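Local coordinates for phosphodiesterase (PDB 5VYD), which belongs to the cyclic nucleotide phosphodiesterase family of the HD clan, all-helical proteins that carry a two-metal site, at residues Q54-Q59 against A102-L107. Residues are numbered along the deposited sequence; the frame is centred on the assembly and turned at random.
With ZN (zinc ion), chain C; MG (magnesium ion), chain D.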
ATOM      1  N   GLN A  54      -9.407  14.473  -6.857  1.00 40.85           N
ATOM      2  CA  GLN A  54     -10.840  14.226  -6.883  1.00 44.88           C
ATOM      3  C   GLN A  54     -11.184  13.032  -7.761  1.00 39.45           C
ATOM      4  O   GLN A  54     -11.978  12.175  -7.360  1.00 40.00           O
ATOM      5  CB  GLN A  54     -11.557  15.491  -7.355  1.00 47.08           C
ATOM      6  CG  GLN A  54     -12.915  15.277  -7.985  1.00 53.93           C
ATOM      7  CD  GLN A  54     -13.324  16.455  -8.853  1.00 61.58           C
ATOM      8  OE1 GLN A  54     -12.549  16.916  -9.695  1.00 63.64           O
ATOM      9  NE2 GLN A  54     -14.539  16.953  -8.649  1.00 62.01           N
ATOM     10  N   LYS A  55     -10.578  12.950  -8.947  1.00 38.74           N
ATOM     11  CA  LYS A  55     -10.869  11.838  -9.847  1.00 38.68           C
ATOM     12  C   LYS A  55     -10.301  10.523  -9.326  1.00 37.43           C
ATOM     13  O   LYS A  55     -10.894   9.463  -9.554  1.00 37.41           O
ATOM     14  CB  LYS A  55     -10.338  12.127 -11.253  1.00 36.19           C
ATOM     15  CG  LYS A  55     -11.130  13.194 -11.995  1.00 52.50           C
ATOM     16  CD  LYS A  55     -11.058  13.008 -13.508  1.00 55.34           C
ATOM     17  CE  LYS A  55     -11.787  11.744 -13.953  1.00 54.71           C
ATOM     18  NZ  LYS A  55     -11.827  11.620 -15.438  1.00 55.84           N
ATOM     19  N   VAL A  56      -9.165  10.564  -8.626  1.00 33.27           N
ATOM     20  CA  VAL A  56      -8.650   9.353  -7.994  1.00 31.50           C
ATOM     21  C   VAL A  56      -9.630   8.847  -6.940  1.00 37.00           C
ATOM     22  O   VAL A  56      -9.971   7.660  -6.906  1.00 36.43           O
ATOM     23  CB  VAL A  56      -7.255   9.605  -7.392  1.00 31.41           C
ATOM     24  CG1 VAL A  56      -6.826   8.419  -6.544  1.00 26.36           C
ATOM     25  CG2 VAL A  56      -6.240   9.867  -8.490  1.00 33.72           C
ATOM     26  N   ARG A  57     -10.113   9.749  -6.077  1.00 30.36           N
ATOM     27  CA  ARG A  57     -11.004   9.341  -4.994  1.00 33.71           C
ATOM     28  C   ARG A  57     -12.294   8.736  -5.534  1.00 36.93           C
ATOM     29  O   ARG A  57     -12.754   7.696  -5.049  1.00 33.64           O
ATOM     30  CB  ARG A  57     -11.312  10.530  -4.083  1.00 31.90           C
ATOM     31  CG  ARG A  57     -12.356  10.216  -3.015  1.00 34.47           C
ATOM     32  CD  ARG A  57     -12.581  11.391  -2.077  1.00 35.06           C
ATOM     33  NE  ARG A  57     -12.688  12.649  -2.809  1.00 44.38           N
ATOM     34  CZ  ARG A  57     -13.813  13.107  -3.346  1.00 45.41           C
ATOM     35  NH1 ARG A  57     -14.936  12.411  -3.228  1.00 43.01           N
ATOM     36  NH2 ARG A  57     -13.815  14.262  -4.001  1.00 35.90           N
ATOM     37  N   THR A  58     -12.901   9.381  -6.535  1.00 38.41           N
ATOM     38  CA  THR A  58     -14.147   8.862  -7.090  1.00 31.70           C
ATOM     39  C   THR A  58     -13.933   7.578  -7.880  1.00 35.18           C
ATOM     40  O   THR A  58     -14.874   6.787  -8.015  1.00 37.30           O
ATOM     41  CB  THR A  58     -14.815   9.916  -7.976  1.00 33.64           C
ATOM     42  OG1 THR A  58     -13.936  10.276  -9.046  1.00 34.23           O
ATOM     43  CG2 THR A  58     -15.151  11.161  -7.163  1.00 43.54           C
ATOM     44  N   GLN A  59     -12.722   7.348  -8.394  1.00 37.64           N
ATOM     45  CA  GLN A  59     -12.413   6.112  -9.099  1.00 40.81           C
ATOM     46  C   GLN A  59     -12.197   4.933  -8.159  1.00 36.47           C
ATOM     47  O   GLN A  59     -12.138   3.791  -8.627  1.00 37.44           O
ATOM     48  CB  GLN A  59     -11.175   6.299  -9.978  1.00 37.95           C
ATOM     49  CG  GLN A  59     -11.250   5.580 -11.314  1.00 43.35           C
ATOM     50  CD  GLN A  59     -11.447   6.536 -12.473  1.00 53.56           C
ATOM     51  OE1 GLN A  59     -11.755   7.715 -12.277  1.00 50.20           O
ATOM     52  NE2 GLN A  59     -11.260   6.038 -13.689  1.00 51.53           N
ATOM     53  N   ALA A 102       1.223   5.554  -4.591  1.00 27.87           N
ATOM     54  CA  ALA A 102       0.537   5.176  -3.361  1.00 30.04           C
ATOM     55  C   ALA A 102      -0.954   5.476  -3.448  1.00 30.27           C
ATOM     56  O   ALA A 102      -1.785   4.658  -3.038  1.00 32.00           O
ATOM     57  CB  ALA A 102       1.166   5.896  -2.170  1.00 28.17           C
ATOM     58  N   LEU A 103      -1.311   6.639  -3.988  1.00 29.02           N
ATOM     59  CA  LEU A 103      -2.714   7.028  -4.055  1.00 28.88           C
ATOM     60  C   LEU A 103      -3.482   6.221  -5.100  1.00 31.46           C
ATOM     61  O   LEU A 103      -4.695   6.035  -4.966  1.00 28.89           O
ATOM     62  CB  LEU A 103      -2.810   8.526  -4.350  1.00 29.00           C
ATOM     63  CG  LEU A 103      -3.552   9.431  -3.370  1.00 33.99           C
ATOM     64  CD1 LEU A 103      -3.506   8.883  -1.960  1.00 33.80           C
ATOM     65  CD2 LEU A 103      -2.952  10.819  -3.409  1.00 32.93           C
ATOM     66  N   SER A 104      -2.798   5.724  -6.131  1.00 27.73           N
ATOM     67  CA  SER A 104      -3.442   5.056  -7.256  1.00 25.74           C
ATOM     68  C   SER A 104      -3.299   3.540  -7.236  1.00 30.08           C
ATOM     69  O   SER A 104      -3.800   2.879  -8.153  1.00 25.39           O
ATOM     70  CB  SER A 104      -2.870   5.586  -8.578  1.00 28.17           C
ATOM     71  OG  SER A 104      -2.825   7.002  -8.608  1.00 27.69           O
ATOM     72  N   HIS A 105      -2.647   2.969  -6.218  1.00 29.00           N
ATOM     73  CA  HIS A 105      -2.202   1.580  -6.284  1.00 28.30           C
ATOM     74  C   HIS A 105      -3.335   0.564  -6.187  1.00 25.55           C
ATOM     75  O   HIS A 105      -3.097  -0.616  -6.461  1.00 27.03           O
ATOM     76  CB  HIS A 105      -1.180   1.301  -5.178  1.00 27.01           C
ATOM     77  CG  HIS A 105      -1.801   0.993  -3.852  1.00 33.60           C
ATOM     78  ND1 HIS A 105      -2.319   1.968  -3.028  1.00 31.71           N
ATOM     79  CD2 HIS A 105      -1.994  -0.184  -3.211  1.00 24.39           C
ATOM     80  CE1 HIS A 105      -2.804   1.406  -1.936  1.00 27.79           C
ATOM     81  NE2 HIS A 105      -2.616   0.101  -2.021  1.00 28.77           N
ATOM     82  N   ASP A 106      -4.544   0.976  -5.799  1.00 25.45           N
ATOM     83  CA  ASP A 106      -5.682   0.066  -5.710  1.00 26.86           C
ATOM     84  C   ASP A 106      -6.902   0.634  -6.428  1.00 31.94           C
ATOM     85  O   ASP A 106      -8.039   0.382  -6.018  1.00 33.07           O
ATOM     86  CB  ASP A 106      -6.033  -0.246  -4.254  1.00 30.76           C
ATOM     87  CG  ASP A 106      -5.254  -1.426  -3.695  1.00 26.22           C
ATOM     88  OD1 ASP A 106      -4.793  -2.274  -4.485  1.00 27.76           O
ATOM     89  OD2 ASP A 106      -5.116  -1.512  -2.458  1.00 22.73           O
ATOM     90  N   LEU A 107      -6.684   1.406  -7.492  1.00 27.90           N
ATOM     91  CA  LEU A 107      -7.793   2.031  -8.201  1.00 30.20           C
ATOM     92  C   LEU A 107      -8.768   0.987  -8.735  1.00 29.77           C
ATOM     93  O   LEU A 107      -8.366  -0.031  -9.306  1.00 23.34           O
ATOM     94  CB  LEU A 107      -7.266   2.892  -9.351  1.00 25.56           C
ATOM     95  CG  LEU A 107      -6.773   4.297  -9.007  1.00 29.85           C
ATOM     96  CD1 LEU A 107      -6.015   4.885 -10.185  1.00 24.10           C
ATOM     97  CD2 LEU A 107      -7.940   5.193  -8.631  1.00 28.08           C
TER
HETATM   98 ZN    ZN C 401      -3.451  -1.747  -1.153  1.00 33.22          ZN
HETATM   99 MG    MG D 402      -3.688  -4.096  -4.023  1.00 27.62          MG
HETATM  100  O   HOH W   1      -4.347  -3.995  -0.320  1.00 35.06           O
HETATM  101  O   HOH W   2      -2.820  -3.317  -2.442  1.00 24.40           O
HETATM  102  O   HOH W   3      -2.108  -5.599  -4.374  1.00 24.76           O
HETATM  103  O   HOH W   4      -4.733  -5.111  -5.630  1.00 24.38           O
HETATM  104  O   HOH W   5      -4.893  -5.173  -2.590  1.00 26.06           O
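Val56 and Leu107 meet almost at right angles, and around them helix 46-59 packs through van der Waals contacts, methyl to methyl and methyl to carbonyl oxygen, against the turn that follows helix 92-104. In Val56, CG1 lies anti to the backbone N (chi1 171°), which directs this methyl at the turn: it comes 3.6 Å from the carbonyl oxygen O of Leu103 and 4.0 Å from CD2 of Leu107. That same CD2 methyl lies 3.6 Å from O of Val56 and 3.7 Å from CB of Gln59. From Gln59 it is thus the root of the side chain that does the touching, while the amide leads away. Trp68 of helix 68-86 also packs on Val56, and Ile145 of helix 133-146 on Gln59.

Polar bonds operate within the turn rather than between the two segments. His105 ND1 donates to O of Ala102 over 2.7 Å, the oxygen sitting 16° out of the ring plane; with NE2 on the zinc ion, this bond holds the ring at both nitrogens, consistent with a fixed rotation. Tyr60, next in the chain after Gln59, hydrogen-bonds through its hydroxyl to Leu103 O and Asp106 N, adding a polar tie between the two parts of the chain.

Metal bonds occupy the far side. His105 NE2 binds the zinc ion at 2.2 Å, and the carboxylate of Asp106 bridges two metals, OD2 to the zinc ion at 2.1 Å and OD1 to the magnesium ion; water 2 also links the pair. His70 and Asp219 complete the protein ligands of zinc. In this example helix 46-59 packs against the residues flanking the metal ligands, Leu103, Ser104 and Leu107: consecutive His105 and Asp106 form the His-Asp signature of the HD-clan phosphodiesterase fold, at its binuclear metal site.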